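Local coordinates for recombination protein uvsY (Enterobacteria phage T4, PDB 4ZWS), which helps the UvsX recombinase to assemble on single-stranded DNA and to displace bound gp32, thereby acting as a recombination mediator in viral DNA synthesis, at residues E8-D13 against S33-K38; N37-I42 against F109-L114; A59-Y64 against T85-D90; A51-A56 against L94-S99. One frame throughout, in Å; residues are numbered along the deposited sequence.

From the N terminus, helix 3-14 folds back onto helix 21-64 at contact 1, closing a loop of 19 residues. Contact 2 opens at N37 and K38, where contact 1 ends, and joins helix 21-64 to helix 91-135 across 66 intervening residues. Contact 4 lies within that span on the same two helices, and contact 3, within the span of contact 4 in turn, ties the end of helix 21-64 to helix 83-89. Contacts 1 and 2 touch through W35 against A113 and C110, contacts 3 and 4 through L94 against S88 and A89. The long hairpin is thus fastened at several levels, with its N-terminal helix laid alongside.

Contact 1: E8-D13 against S33-K38; sequences EELKKD and SKWLNK
Helix 8-13 runs nearly antiparallel to helix 33-38, at 166°, with the axes of these short segments 12.7 Å apart at closest approach and L10 and W35 the nearest pair of CA atoms. Long side chains bridge this wide spacing. E9 is fully extended, CG anti to the backbone N, and its carboxylate meets two lysines tip to tip: OE1 accepts from K34 NZ at 2.7 Å and from K38 NZ at 3.0 Å, both approaching from above the carboxylate plane. K34, bent at chi2 and chi3, turns its NZ to a second carboxylate as well, reaching D13 OD2 at 2.5 Å on the syn lone pair. The anti lone pair of that same oxygen receives W35 NE1 at 3.0 Å, with an N-H...O angle of 156°, so two donors grip OD2 from its two sides. The charged pairs, with a weak K12 NZ to D13 OD1 bond, form a salt-bridge network that joins the short N-terminal helix to the first long helix of the subunit's hairpin, next to an apolar layer. There the W35 indole is filled in on both faces: L10 CD1 lies over one rim 3.7 Å above the plane, and K38 CD lies over the rim of the opposite face, with K38 in a cation-pi relation to the ring. L10 CB adds a contact of 3.7 Å to W35 CZ2. The D13 carboxylate stands at 86° to the indole, and the in-plane bond to NE1 would help hold the ring's rotation, while A113, L114 and I117 of helix 91-135 pack on W35.

Contact 2: N37-I42 against F109-L114; sequences NKHSSI and FCSGAL
C110 is the residue on which this buried crossing turns, pressed into helix 37-42 where the backbones come closest, 5.8 Å between H39 CA and C110 CA. Its SG stands anti to the carbonyl carbon (chi1 -69°), which points the sulfur between two side chains one turn apart. I42, with CD1 anti to CA (chi2 169°), brings that methyl to 3.6 Å from C110 SG, and K38 CB touches the sulfur at 3.9 Å while the rest of the lysine leads off to E9. H39 takes the other choice at chi1: its CG is anti to the backbone N (-175°), so the imidazole lies with its edge against C110 CB, which is 4.1 Å from H39 CD2. Further along, S111 OG comes within 3.6 Å of H39 NE2, a van der Waals approach. The two segments are antiparallel neighbours in the long helical hairpin, their axes 9.4 Å apart. W35 packs on C110, L107 on both H39 and I42, and F133 of a third subunit meets the H39 ring edge-to-face, so the same imidazole serves the hairpin and the heptamer. With sulfur and carbon making up most of the interface, cohesion here comes from shape and burial, and that burial, with no charged partner across the contact, may favour the neutral form of the H39 imidazole.

Contact 3: A59-Y64 against T85-D90; sequences ARLDYY and TVLSAD
D90 holds CG anti to its backbone N (chi1 179°), carrying the carboxylate across to helix 59-64, where R60 bends at chi2 and chi3 so that its guanidinium meets the carboxylate crosswise, the two planes 43° apart, and Y64, with CG anti to the carbonyl carbon (chi1 -68°), extends its hydroxyl to the same place. All three main bonds end on D90 OD1. R60 reaches it side-on with NE at 2.9 Å and NH2 at 3.0 Å, the oxygen lying in the guanidinium plane; NH2 uses the syn lone pair, whereas NE comes from above the carboxylate plane. Y64 OH donates to the anti lone pair at 2.6 Å, ring and carboxylate perpendicular. Beneath the polar group, V86 CG1 sits almost on the normal of the Y64 ring, 3.6 Å from its centroid, a CH-pi contact opposite Y63, whose CD2 covers the other face. L87 CD2 fills the angle between R60 CB at 3.8 Å and Y64 CD1 at 4.0 Å. The segments join the last turns of helix 21-64 to helix 83-89 at one end of the hairpin. D90 is also the N-cap of helix 91-135, its OD2 bonded to V93 N. One buried carboxylate therefore links helix 21-64 to the start of helix 91-135, and with three donors on OD1 and a helix N terminus at OD2 it is probably held ionised.

Contact 4: A51-A56 against L94-S99; sequences AQKKVA and LKVDTS
In the antiparallel helical hairpin, between contacts 2 and 3, helices 51-56 and 94-99 run at 163° to each other with axes 9.2 Å apart. Two side-chain pairings carry the contact, one apolar and one charged. V96, its CG1 anti to the backbone N (chi1 -171°), points straight across: CG1 lies against the backbone of K53, 3.6 Å from its N and 3.7 Å from its CB, and also reaches Q52 CB. The other branch, CG2, leans toward the next turn and meets A56 CB at 4.1 Å, so one methyl rests on the K53 backbone and the other on A56, about a turn further along. K53 itself does not cross to meet its partner head-on. Fully extended from CB to NZ, it runs alongside D97, both side chains pointing the same way past the edge of the valine contact. Their ends converge in a salt bridge on a partly exposed flank of the hairpin, where K54 of a second subunit forms a long, weak ion pair with D97 OD2. In the intramolecular pair, K53 NZ lies 2.5 Å from D97 OD1, approaching from well above the carboxylate plane, 59° out of it.

Contact 1: E8-D13 against S33-K38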
# COMPACT_ATOMS: atom_id res chain seq x y z
N GLU A 8 -28.82 4.26 11.94
CA GLU A 8 -29.60 4.12 13.15
C GLU A 8 -29.53 2.70 13.69
O GLU A 8 -29.41 2.49 14.90
CB GLU A 8 -31.04 4.55 12.88
CG GLU A 8 -31.71 5.12 14.10
CD GLU A 8 -30.88 6.24 14.74
OE1 GLU A 8 -30.31 7.07 14.00
OE2 GLU A 8 -30.79 6.24 15.99
N GLU A 9 -29.57 1.72 12.79
CA GLU A 9 -29.52 0.33 13.21
C GLU A 9 -28.20 -0.04 13.89
O GLU A 9 -28.21 -0.71 14.93
CB GLU A 9 -29.76 -0.60 12.02
CG GLU A 9 -29.88 -2.04 12.43
CD GLU A 9 -30.24 -2.96 11.28
OE1 GLU A 9 -30.32 -4.19 11.52
OE2 GLU A 9 -30.45 -2.46 10.16
N LEU A 10 -27.08 0.36 13.30
CA LEU A 10 -25.78 0.08 13.90
C LEU A 10 -25.62 0.74 15.26
O LEU A 10 -25.09 0.14 16.20
CB LEU A 10 -24.64 0.54 12.99
CG LEU A 10 -23.23 0.20 13.51
CD1 LEU A 10 -23.03 -1.30 13.57
CD2 LEU A 10 -22.15 0.86 12.68
N LYS A 11 -26.10 1.98 15.36
CA LYS A 11 -25.98 2.75 16.60
C LYS A 11 -26.66 2.02 17.73
O LYS A 11 -26.14 1.94 18.84
CB LYS A 11 -26.60 4.14 16.43
CG LYS A 11 -26.47 5.02 17.65
CD LYS A 11 -27.43 6.19 17.56
CE LYS A 11 -26.94 7.37 18.34
NZ LYS A 11 -27.92 8.49 18.28
N LYS A 12 -27.82 1.46 17.44
CA LYS A 12 -28.56 0.68 18.41
C LYS A 12 -27.79 -0.61 18.72
O LYS A 12 -27.67 -0.99 19.89
CB LYS A 12 -29.97 0.42 17.87
CG LYS A 12 -30.86 -0.48 18.70
CD LYS A 12 -32.21 -0.67 18.02
CE LYS A 12 -32.09 -1.15 16.55
NZ LYS A 12 -31.41 -2.47 16.33
N ASP A 13 -27.23 -1.25 17.70
CA ASP A 13 -26.57 -2.55 17.83
C ASP A 13 -25.31 -2.56 18.69
O ASP A 13 -25.06 -3.53 19.42
CB ASP A 13 -26.20 -3.10 16.45
CG ASP A 13 -27.37 -3.72 15.72
OD1 ASP A 13 -28.43 -3.95 16.34
OD2 ASP A 13 -27.23 -3.95 14.49
N SER A 33 -22.73 -11.66 11.97
CA SER A 33 -23.44 -12.45 10.99
C SER A 33 -24.54 -11.63 10.29
O SER A 33 -24.67 -11.68 9.07
CB SER A 33 -24.00 -13.70 11.67
OG SER A 33 -24.89 -14.36 10.82
N LYS A 34 -25.32 -10.87 11.07
CA LYS A 34 -26.41 -10.06 10.53
C LYS A 34 -25.90 -9.06 9.50
O LYS A 34 -26.45 -8.93 8.41
CB LYS A 34 -27.13 -9.28 11.63
CG LYS A 34 -28.48 -8.74 11.20
CD LYS A 34 -28.64 -7.29 11.55
CE LYS A 34 -28.66 -7.02 13.01
NZ LYS A 34 -28.68 -5.55 13.24
N TRP A 35 -24.84 -8.34 9.86
CA TRP A 35 -24.28 -7.32 8.98
C TRP A 35 -23.49 -7.94 7.84
O TRP A 35 -23.39 -7.36 6.76
CB TRP A 35 -23.40 -6.35 9.78
CG TRP A 35 -24.21 -5.37 10.58
CD1 TRP A 35 -24.61 -5.50 11.87
CD2 TRP A 35 -24.73 -4.11 10.13
NE1 TRP A 35 -25.34 -4.40 12.26
CE2 TRP A 35 -25.43 -3.54 11.21
CE3 TRP A 35 -24.67 -3.41 8.92
CZ2 TRP A 35 -26.06 -2.30 11.11
CZ3 TRP A 35 -25.30 -2.18 8.83
CH2 TRP A 35 -25.99 -1.64 9.92
N LEU A 36 -22.97 -9.14 8.05
CA LEU A 36 -22.32 -9.85 6.96
C LEU A 36 -23.35 -10.14 5.88
O LEU A 36 -23.05 -9.98 4.69
CB LEU A 36 -21.68 -11.13 7.47
CG LEU A 36 -20.76 -11.87 6.51
CD1 LEU A 36 -19.70 -10.93 5.94
CD2 LEU A 36 -20.10 -13.00 7.25
N ASN A 37 -24.57 -10.48 6.28
CA ASN A 37 -25.67 -10.70 5.35
C ASN A 37 -26.14 -9.45 4.61
O ASN A 37 -26.43 -9.52 3.42
CB ASN A 37 -26.85 -11.34 6.06
CG ASN A 37 -26.56 -12.76 6.43
OD1 ASN A 37 -25.63 -13.36 5.89
ND2 ASN A 37 -27.30 -13.31 7.39
N LYS A 38 -26.22 -8.33 5.32
CA LYS A 38 -26.56 -7.07 4.67
C LYS A 38 -25.57 -6.83 3.54
O LYS A 38 -25.96 -6.62 2.40
CB LYS A 38 -26.51 -5.90 5.66
CG LYS A 38 -27.70 -5.82 6.58
CD LYS A 38 -27.51 -4.69 7.59
CE LYS A 38 -28.82 -4.25 8.22
NZ LYS A 38 -29.55 -5.36 8.90

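Contact 2: N37-I42 against F109-L114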
# COMPACT_ATOMS: atom_id res chain seq x y z
N ASN A 37 -24.57 -10.48 6.28
CA ASN A 37 -25.67 -10.70 5.35
C ASN A 37 -26.14 -9.45 4.61
O ASN A 37 -26.43 -9.52 3.42
CB ASN A 37 -26.85 -11.34 6.06
CG ASN A 37 -26.56 -12.76 6.43
OD1 ASN A 37 -25.63 -13.36 5.89
ND2 ASN A 37 -27.30 -13.31 7.39
N LYS A 38 -26.22 -8.33 5.32
CA LYS A 38 -26.56 -7.07 4.67
C LYS A 38 -25.57 -6.83 3.54
O LYS A 38 -25.96 -6.62 2.40
CB LYS A 38 -26.51 -5.90 5.66
CG LYS A 38 -27.70 -5.82 6.58
CD LYS A 38 -27.51 -4.69 7.59
CE LYS A 38 -28.82 -4.25 8.22
NZ LYS A 38 -29.55 -5.36 8.90
N HIS A 39 -24.28 -6.92 3.87
CA HIS A 39 -23.16 -6.70 2.96
C HIS A 39 -23.28 -7.61 1.74
O HIS A 39 -23.14 -7.19 0.60
CB HIS A 39 -21.86 -6.93 3.73
CG HIS A 39 -20.61 -6.63 2.97
ND1 HIS A 39 -19.99 -7.54 2.15
CD2 HIS A 39 -19.83 -5.51 2.94
CE1 HIS A 39 -18.90 -7.00 1.63
NE2 HIS A 39 -18.78 -5.77 2.10
N SER A 40 -23.59 -8.87 2.00
CA SER A 40 -23.72 -9.87 0.97
C SER A 40 -24.88 -9.51 0.03
O SER A 40 -24.77 -9.65 -1.19
CB SER A 40 -23.93 -11.23 1.62
OG SER A 40 -23.82 -12.26 0.67
N SER A 41 -26.00 -9.09 0.62
CA SER A 41 -27.17 -8.69 -0.17
C SER A 41 -26.91 -7.48 -1.04
O SER A 41 -27.34 -7.42 -2.18
CB SER A 41 -28.34 -8.35 0.75
OG SER A 41 -28.92 -9.52 1.27
N ILE A 42 -26.18 -6.52 -0.49
CA ILE A 42 -25.86 -5.30 -1.20
C ILE A 42 -25.00 -5.63 -2.42
O ILE A 42 -25.24 -5.09 -3.49
CB ILE A 42 -25.18 -4.29 -0.25
CG1 ILE A 42 -26.21 -3.84 0.80
CG2 ILE A 42 -24.62 -3.10 -1.02
CD1 ILE A 42 -25.61 -3.04 1.96
N PHE A 109 -20.49 1.28 4.22
CA PHE A 109 -20.96 1.45 5.58
C PHE A 109 -20.98 0.11 6.31
O PHE A 109 -20.57 0.03 7.46
CB PHE A 109 -22.34 2.09 5.63
CG PHE A 109 -22.83 2.32 7.03
CD1 PHE A 109 -23.63 1.38 7.67
CD2 PHE A 109 -22.44 3.46 7.73
CE1 PHE A 109 -24.05 1.59 8.98
CE2 PHE A 109 -22.86 3.67 9.03
CZ PHE A 109 -23.67 2.73 9.66
N CYS A 110 -21.44 -0.93 5.63
CA CYS A 110 -21.49 -2.26 6.22
C CYS A 110 -20.09 -2.82 6.50
O CYS A 110 -19.91 -3.55 7.48
CB CYS A 110 -22.25 -3.22 5.32
SG CYS A 110 -24.00 -2.89 5.22
N SER A 111 -19.11 -2.48 5.65
CA SER A 111 -17.73 -2.86 5.96
C SER A 111 -17.34 -2.25 7.27
O SER A 111 -16.82 -2.94 8.15
CB SER A 111 -16.74 -2.43 4.88
OG SER A 111 -16.80 -3.32 3.79
N GLY A 112 -17.63 -0.96 7.41
CA GLY A 112 -17.33 -0.24 8.63
C GLY A 112 -18.06 -0.84 9.81
O GLY A 112 -17.50 -0.95 10.91
N ALA A 113 -19.30 -1.25 9.59
CA ALA A 113 -20.09 -1.85 10.64
C ALA A 113 -19.42 -3.13 11.11
O ALA A 113 -19.31 -3.39 12.31
CB ALA A 113 -21.50 -2.13 10.15
N LEU A 114 -18.97 -3.94 10.16
CA LEU A 114 -18.28 -5.17 10.50
C LEU A 114 -17.02 -4.89 11.31
O LEU A 114 -16.72 -5.62 12.25
CB LEU A 114 -17.97 -5.96 9.24
CG LEU A 114 -19.26 -6.55 8.63
CD1 LEU A 114 -19.00 -7.09 7.26
CD2 LEU A 114 -19.86 -7.63 9.52

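Contact 3: A59-Y64 against T85-D90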
# COMPACT_ATOMS: atom_id res chain seq x y z
N ALA A 59 -29.48 1.83 -24.45
CA ALA A 59 -30.67 2.52 -24.91
C ALA A 59 -30.44 4.00 -25.22
O ALA A 59 -30.85 4.48 -26.28
CB ALA A 59 -31.78 2.37 -23.89
N ARG A 60 -29.74 4.71 -24.33
CA ARG A 60 -29.48 6.13 -24.53
C ARG A 60 -28.49 6.41 -25.67
O ARG A 60 -28.65 7.38 -26.42
CB ARG A 60 -29.00 6.77 -23.23
CG ARG A 60 -29.93 6.48 -22.06
CD ARG A 60 -31.37 6.77 -22.43
NE ARG A 60 -31.60 8.20 -22.54
CZ ARG A 60 -32.59 8.76 -23.23
NH1 ARG A 60 -33.44 7.99 -23.89
NH2 ARG A 60 -32.71 10.08 -23.26
N LEU A 61 -27.46 5.58 -25.80
CA LEU A 61 -26.52 5.75 -26.90
C LEU A 61 -27.27 5.61 -28.23
O LEU A 61 -27.01 6.35 -29.18
CB LEU A 61 -25.35 4.79 -26.80
CG LEU A 61 -24.25 4.94 -27.86
CD1 LEU A 61 -22.90 4.84 -27.24
CD2 LEU A 61 -24.39 3.81 -28.86
N ASP A 62 -28.23 4.68 -28.29
CA ASP A 62 -29.01 4.52 -29.51
C ASP A 62 -29.85 5.76 -29.75
O ASP A 62 -30.02 6.19 -30.90
CB ASP A 62 -29.92 3.30 -29.43
CG ASP A 62 -29.17 2.01 -29.65
OD1 ASP A 62 -29.70 0.94 -29.27
OD2 ASP A 62 -28.04 2.08 -30.19
N TYR A 63 -30.34 6.35 -28.67
CA TYR A 63 -31.15 7.55 -28.74
C TYR A 63 -30.39 8.78 -29.24
O TYR A 63 -30.89 9.50 -30.10
CB TYR A 63 -31.75 7.87 -27.38
CG TYR A 63 -32.39 9.24 -27.35
CD1 TYR A 63 -33.62 9.47 -27.94
CD2 TYR A 63 -31.74 10.32 -26.73
CE1 TYR A 63 -34.21 10.72 -27.92
CE2 TYR A 63 -32.32 11.57 -26.71
CZ TYR A 63 -33.55 11.77 -27.31
OH TYR A 63 -34.13 13.02 -27.29
N TYR A 64 -29.19 8.99 -28.71
CA TYR A 64 -28.34 10.11 -29.12
C TYR A 64 -27.61 9.97 -30.44
O TYR A 64 -27.00 10.94 -30.90
CB TYR A 64 -27.30 10.40 -28.04
CG TYR A 64 -27.88 10.95 -26.77
CD1 TYR A 64 -27.82 10.23 -25.57
CD2 TYR A 64 -28.51 12.19 -26.77
CE1 TYR A 64 -28.38 10.75 -24.40
CE2 TYR A 64 -29.06 12.71 -25.61
CZ TYR A 64 -28.99 11.99 -24.43
OH TYR A 64 -29.54 12.54 -23.31
N THR A 85 -19.66 12.89 -21.99
CA THR A 85 -20.29 13.97 -21.22
C THR A 85 -21.81 13.90 -21.32
O THR A 85 -22.50 14.06 -20.33
CB THR A 85 -19.84 15.36 -21.70
OG1 THR A 85 -18.43 15.46 -21.55
CG2 THR A 85 -20.49 16.45 -20.87
N VAL A 86 -22.31 13.65 -22.51
CA VAL A 86 -23.75 13.65 -22.72
C VAL A 86 -24.41 12.48 -21.99
O VAL A 86 -25.43 12.65 -21.31
CB VAL A 86 -24.08 13.61 -24.24
CG1 VAL A 86 -25.55 13.29 -24.48
CG2 VAL A 86 -23.72 14.94 -24.87
N LEU A 87 -23.82 11.29 -22.12
CA LEU A 87 -24.32 10.11 -21.44
C LEU A 87 -24.28 10.25 -19.91
O LEU A 87 -25.23 9.85 -19.23
CB LEU A 87 -23.51 8.88 -21.86
CG LEU A 87 -23.89 8.36 -23.24
CD1 LEU A 87 -23.05 7.16 -23.57
CD2 LEU A 87 -25.38 8.03 -23.28
N SER A 88 -23.20 10.81 -19.37
CA SER A 88 -23.09 10.92 -17.93
C SER A 88 -24.13 11.86 -17.34
O SER A 88 -24.47 11.75 -16.17
CB SER A 88 -21.69 11.38 -17.53
OG SER A 88 -20.70 10.47 -17.98
N ALA A 89 -24.65 12.77 -18.17
CA ALA A 89 -25.63 13.76 -17.71
C ALA A 89 -27.07 13.34 -18.00
O ALA A 89 -28.02 13.96 -17.52
CB ALA A 89 -25.35 15.11 -18.33
N ASP A 90 -27.23 12.30 -18.80
CA ASP A 90 -28.56 11.85 -19.21
C ASP A 90 -29.42 11.43 -18.01
O ASP A 90 -28.93 10.76 -17.11
CB ASP A 90 -28.41 10.69 -20.19
CG ASP A 90 -29.73 10.15 -20.65
OD1 ASP A 90 -30.26 10.67 -21.65
OD2 ASP A 90 -30.23 9.20 -20.01

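Contact 4: A51-A56 against L94-S99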
# COMPACT_ATOMS: atom_id res chain seq x y z
N ALA A 51 -26.21 -4.19 -14.27
CA ALA A 51 -26.84 -4.75 -15.46
C ALA A 51 -27.85 -3.74 -16.00
O ALA A 51 -27.95 -3.54 -17.22
CB ALA A 51 -27.51 -6.07 -15.13
N GLN A 52 -28.61 -3.12 -15.10
CA GLN A 52 -29.58 -2.11 -15.50
C GLN A 52 -28.90 -0.92 -16.15
O GLN A 52 -29.43 -0.30 -17.07
CB GLN A 52 -30.40 -1.63 -14.32
CG GLN A 52 -31.57 -2.48 -13.99
CD GLN A 52 -32.36 -1.91 -12.85
OE1 GLN A 52 -32.31 -0.70 -12.60
NE2 GLN A 52 -33.10 -2.76 -12.14
N LYS A 53 -27.73 -0.60 -15.63
CA LYS A 53 -26.93 0.49 -16.16
C LYS A 53 -26.45 0.17 -17.56
O LYS A 53 -26.39 1.07 -18.40
CB LYS A 53 -25.74 0.79 -15.26
CG LYS A 53 -24.98 2.00 -15.70
CD LYS A 53 -23.82 2.27 -14.78
CE LYS A 53 -22.97 3.41 -15.28
NZ LYS A 53 -21.82 3.58 -14.38
N LYS A 54 -26.10 -1.09 -17.82
CA LYS A 54 -25.63 -1.41 -19.15
C LYS A 54 -26.75 -1.42 -20.17
O LYS A 54 -26.50 -1.21 -21.36
CB LYS A 54 -24.93 -2.78 -19.18
CG LYS A 54 -23.64 -2.81 -18.42
CD LYS A 54 -22.85 -4.07 -18.70
CE LYS A 54 -21.60 -4.12 -17.81
NZ LYS A 54 -20.74 -5.28 -18.17
N VAL A 55 -27.98 -1.42 -19.68
CA VAL A 55 -29.14 -1.43 -20.54
C VAL A 55 -29.51 0.01 -20.79
O VAL A 55 -29.89 0.38 -21.91
CB VAL A 55 -30.31 -2.23 -19.91
CG1 VAL A 55 -31.63 -1.99 -20.65
CG2 VAL A 55 -29.97 -3.69 -19.90
N ALA A 56 -29.35 0.84 -19.77
CA ALA A 56 -29.64 2.25 -19.93
C ALA A 56 -28.64 2.87 -20.89
O ALA A 56 -29.03 3.60 -21.81
CB ALA A 56 -29.61 2.95 -18.58
N LEU A 94 -27.98 8.80 -15.43
CA LEU A 94 -27.62 9.44 -14.18
C LEU A 94 -28.36 8.80 -13.02
O LEU A 94 -27.78 8.59 -11.94
CB LEU A 94 -27.92 10.94 -14.27
CG LEU A 94 -27.46 11.86 -13.15
CD1 LEU A 94 -26.02 11.61 -12.82
CD2 LEU A 94 -27.64 13.28 -13.64
N LYS A 95 -29.63 8.48 -13.24
CA LYS A 95 -30.43 7.89 -12.18
C LYS A 95 -29.89 6.52 -11.81
O LYS A 95 -29.71 6.21 -10.63
CB LYS A 95 -31.89 7.77 -12.61
CG LYS A 95 -32.74 7.09 -11.56
CD LYS A 95 -34.20 7.15 -11.88
CE LYS A 95 -35.01 6.58 -10.73
NZ LYS A 95 -36.46 6.69 -10.99
N VAL A 96 -29.60 5.72 -12.83
CA VAL A 96 -29.12 4.36 -12.60
C VAL A 96 -27.74 4.40 -11.96
O VAL A 96 -27.43 3.59 -11.09
CB VAL A 96 -29.07 3.54 -13.89
CG1 VAL A 96 -28.79 2.10 -13.55
CG2 VAL A 96 -30.40 3.60 -14.59
N ASP A 97 -26.90 5.34 -12.38
CA ASP A 97 -25.56 5.34 -11.82
C ASP A 97 -25.50 5.99 -10.47
O ASP A 97 -24.58 5.74 -9.73
CB ASP A 97 -24.58 6.09 -12.73
CG ASP A 97 -23.13 5.86 -12.35
OD1 ASP A 97 -22.69 4.68 -12.30
OD2 ASP A 97 -22.43 6.86 -12.04
N THR A 98 -26.58 6.64 -10.05
CA THR A 98 -26.55 7.23 -8.73
C THR A 98 -26.92 6.13 -7.75
O THR A 98 -26.24 5.93 -6.75
CB THR A 98 -27.50 8.43 -8.61
OG1 THR A 98 -27.07 9.46 -9.51
CG2 THR A 98 -27.48 8.97 -7.20
N SER A 99 -28.00 5.43 -8.06
CA SER A 99 -28.42 4.27 -7.29
C SER A 99 -27.22 3.36 -7.07
O SER A 99 -26.92 3.01 -5.93
CB SER A 99 -29.59 3.55 -7.96
OG SER A 99 -29.21 3.18 -9.25